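Putative type 11 methyltransferase (Sulfolobus solfataricus, PDB 3I9F) probably transfers methyl groups from S-adenosylmethionine, like other members of its family, and binds zinc ions. Local coordinates at residues I21-C26 with F30-L35. Residues are numbered along the deposited sequence; the frame is centred on the assembly and turned at random.
Sequences IVDYGC and FYCKYL
The first beta-alpha turn of the Rossmann-like methyltransferase fold brings one side of strand 19-24 against the short helix 32-36, with Ile21 and Asp23 meeting Tyr31, Cys32 and Leu35. Asp23-Tyr24-Gly25-Cys26 (DYGC) begins a sequence resembling the first glycine-rich motif of S-adenosylmethionine-dependent enzymes, where relatives usually bind the cofactor; no cofactor is present here. Because residues alternate along the strand, Ile21 and Asp23 face the helix, whereas Val22 turns to the other side of the sheet. Leu35 has the largest share of the contact and touches both Ile21 and Asp23. Its CD1 lies 3.9 Å from Asp23 CB, the two side chains crossing at about a right angle, and its CD2 approaches Ile21 CG2 at 4.3 Å. Ile21 reaches further along the helix with CD1, which comes within 3.8 Å of the Leu35 carbonyl O. Phe14 of helix 10-14 packs on both Ile21 and Leu35 and so extends this apolar patch. No hydrogen bond joins the two segments; within 30-35, Leu35 N is hydrogen-bonded to Tyr31 O at 2.9 Å. Tyr31 meets Asp23 through CB while its ring turns off from the strand, its OH hydrogen-bonded to Tyr9 and Glu4. With CG anti to the backbone N (chi1 -172°), Asp23 extends its carboxylate toward Tyr31 and Cys32, where OD2 lies 4.1 Å from both Tyr31 CB and Cys32 SG.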
loop_
_atom_site.group_PDB
_atom_site.type_symbol
_atom_site.label_atom_id
_atom_site.label_comp_id
_atom_site.label_asym_id
_atom_site.label_seq_id
_atom_site.Cartn_x
_atom_site.Cartn_y
_atom_site.Cartn_z
ATOM N N ILE B 21 11.525 -5.440 -0.212
ATOM C CA ILE B 21 12.078 -4.930 -1.445
ATOM C C ILE B 21 11.105 -3.944 -2.103
ATOM O O ILE B 21 9.890 -4.122 -2.034
ATOM C CB ILE B 21 12.295 -6.077 -2.469
ATOM C CG1 ILE B 21 13.257 -7.131 -1.903
ATOM C CG2 ILE B 21 12.858 -5.543 -3.785
ATOM C CD1 ILE B 21 13.386 -8.425 -2.807
ATOM N N VAL B 22 11.629 -2.942 -2.787
ATOM C CA VAL B 22 10.795 -2.043 -3.550
ATOM C C VAL B 22 11.296 -2.042 -4.946
ATOM O O VAL B 22 12.451 -1.787 -5.124
ATOM C CB VAL B 22 10.876 -0.603 -3.007
ATOM C CG1 VAL B 22 10.229 0.418 -3.994
ATOM C CG2 VAL B 22 10.219 -0.508 -1.641
ATOM N N ASP B 23 10.444 -2.345 -5.929
ATOM C CA ASP B 23 10.762 -2.126 -7.359
ATOM C C ASP B 23 10.210 -0.733 -7.748
ATOM O O ASP B 23 8.995 -0.538 -7.953
ATOM C CB ASP B 23 10.149 -3.242 -8.253
ATOM C CG ASP B 23 10.602 -3.184 -9.738
ATOM O OD1 ASP B 23 11.553 -2.452 -10.097
ATOM O OD2 ASP B 23 10.005 -3.896 -10.593
ATOM N N TYR B 24 11.115 0.229 -7.829
ATOM C CA TYR B 24 10.773 1.656 -7.998
ATOM C C TYR B 24 10.837 2.013 -9.494
ATOM O O TYR B 24 11.901 2.115 -10.074
ATOM C CB TYR B 24 11.759 2.504 -7.184
ATOM C CG TYR B 24 11.220 3.825 -6.700
ATOM C CD1 TYR B 24 10.389 4.627 -7.493
ATOM C CD2 TYR B 24 11.565 4.299 -5.464
ATOM C CE1 TYR B 24 9.884 5.824 -7.017
ATOM C CE2 TYR B 24 11.085 5.509 -5.009
ATOM C CZ TYR B 24 10.254 6.265 -5.793
ATOM O OH TYR B 24 9.791 7.439 -5.289
ATOM N N GLY B 25 9.685 2.193 -10.111
ATOM C CA GLY B 25 9.610 2.377 -11.539
ATOM C C GLY B 25 9.565 0.999 -12.158
ATOM O O GLY B 25 10.477 0.583 -12.827
ATOM N N CYS B 26 8.493 0.277 -11.880
ATOM C CA CYS B 26 8.427 -1.152 -12.203
ATOM C C CYS B 26 7.978 -1.379 -13.622
ATOM O O CYS B 26 8.287 -2.414 -14.181
ATOM C CB CYS B 26 7.536 -1.941 -11.211
ATOM S SG CYS B 26 5.797 -1.427 -11.075
ATOM N N PHE B 30 8.916 -6.671 -15.550
ATOM C CA PHE B 30 9.869 -7.673 -15.907
ATOM C C PHE B 30 10.533 -8.257 -14.685
ATOM O O PHE B 30 10.634 -9.459 -14.553
ATOM C CB PHE B 30 10.910 -7.065 -16.844
ATOM C CG PHE B 30 11.935 -8.027 -17.286
ATOM C CD1 PHE B 30 11.628 -9.032 -18.209
ATOM C CD2 PHE B 30 13.198 -7.976 -16.769
ATOM C CE1 PHE B 30 12.591 -9.956 -18.610
ATOM C CE2 PHE B 30 14.162 -8.885 -17.170
ATOM C CZ PHE B 30 13.859 -9.878 -18.094
ATOM N N TYR B 31 10.959 -7.413 -13.772
ATOM C CA TYR B 31 11.786 -7.882 -12.664
ATOM C C TYR B 31 11.019 -8.555 -11.523
ATOM O O TYR B 31 11.633 -9.205 -10.657
ATOM C CB TYR B 31 12.620 -6.725 -12.110
ATOM C CG TYR B 31 13.874 -6.537 -12.878
ATOM C CD1 TYR B 31 15.021 -7.198 -12.516
ATOM C CD2 TYR B 31 13.906 -5.717 -13.980
ATOM C CE1 TYR B 31 16.163 -7.042 -13.220
ATOM C CE2 TYR B 31 15.051 -5.556 -14.697
ATOM C CZ TYR B 31 16.183 -6.222 -14.312
ATOM O OH TYR B 31 17.345 -6.067 -15.035
ATOM N N CYS B 32 9.702 -8.398 -11.515
ATOM C CA CYS B 32 8.881 -8.894 -10.415
ATOM C C CYS B 32 9.011 -10.391 -10.090
ATOM O O CYS B 32 9.157 -10.742 -8.923
ATOM C CB CYS B 32 7.423 -8.508 -10.653
ATOM S SG CYS B 32 7.154 -6.758 -10.208
ATOM N N LYS B 33 8.998 -11.272 -11.096
ATOM C CA LYS B 33 9.103 -12.708 -10.812
ATOM C C LYS B 33 10.446 -13.048 -10.226
ATOM O O LYS B 33 10.552 -13.906 -9.355
ATOM C CB LYS B 33 8.779 -13.569 -12.040
ATOM C CG LYS B 33 9.906 -13.844 -13.059
ATOM C CD LYS B 33 9.284 -14.378 -14.390
ATOM C CE LYS B 33 10.190 -15.369 -15.118
ATOM N NZ LYS B 33 10.696 -16.441 -14.183
ATOM N N TYR B 34 11.475 -12.335 -10.646
ATOM C CA TYR B 34 12.788 -12.584 -10.087
ATOM C C TYR B 34 12.861 -12.068 -8.661
ATOM O O TYR B 34 13.417 -12.727 -7.809
ATOM C CB TYR B 34 13.876 -12.008 -10.985
ATOM C CG TYR B 34 13.823 -12.577 -12.397
ATOM C CD1 TYR B 34 14.495 -13.767 -12.723
ATOM C CD2 TYR B 34 13.073 -11.958 -13.396
ATOM C CE1 TYR B 34 14.427 -14.313 -14.008
ATOM C CE2 TYR B 34 12.999 -12.503 -14.677
ATOM C CZ TYR B 34 13.680 -13.681 -14.972
ATOM O OH TYR B 34 13.621 -14.198 -16.242
ATOM N N LEU B 35 12.248 -10.928 -8.375
ATOM C CA LEU B 35 12.248 -10.362 -7.004
ATOM C C LEU B 35 11.333 -11.102 -6.020
ATOM O O LEU B 35 11.554 -11.083 -4.812
ATOM C CB LEU B 35 11.841 -8.874 -7.027
ATOM C CG LEU B 35 12.778 -7.953 -7.792
ATOM C CD1 LEU B 35 12.183 -6.582 -7.899
ATOM C CD2 LEU B 35 14.150 -7.909 -7.125
#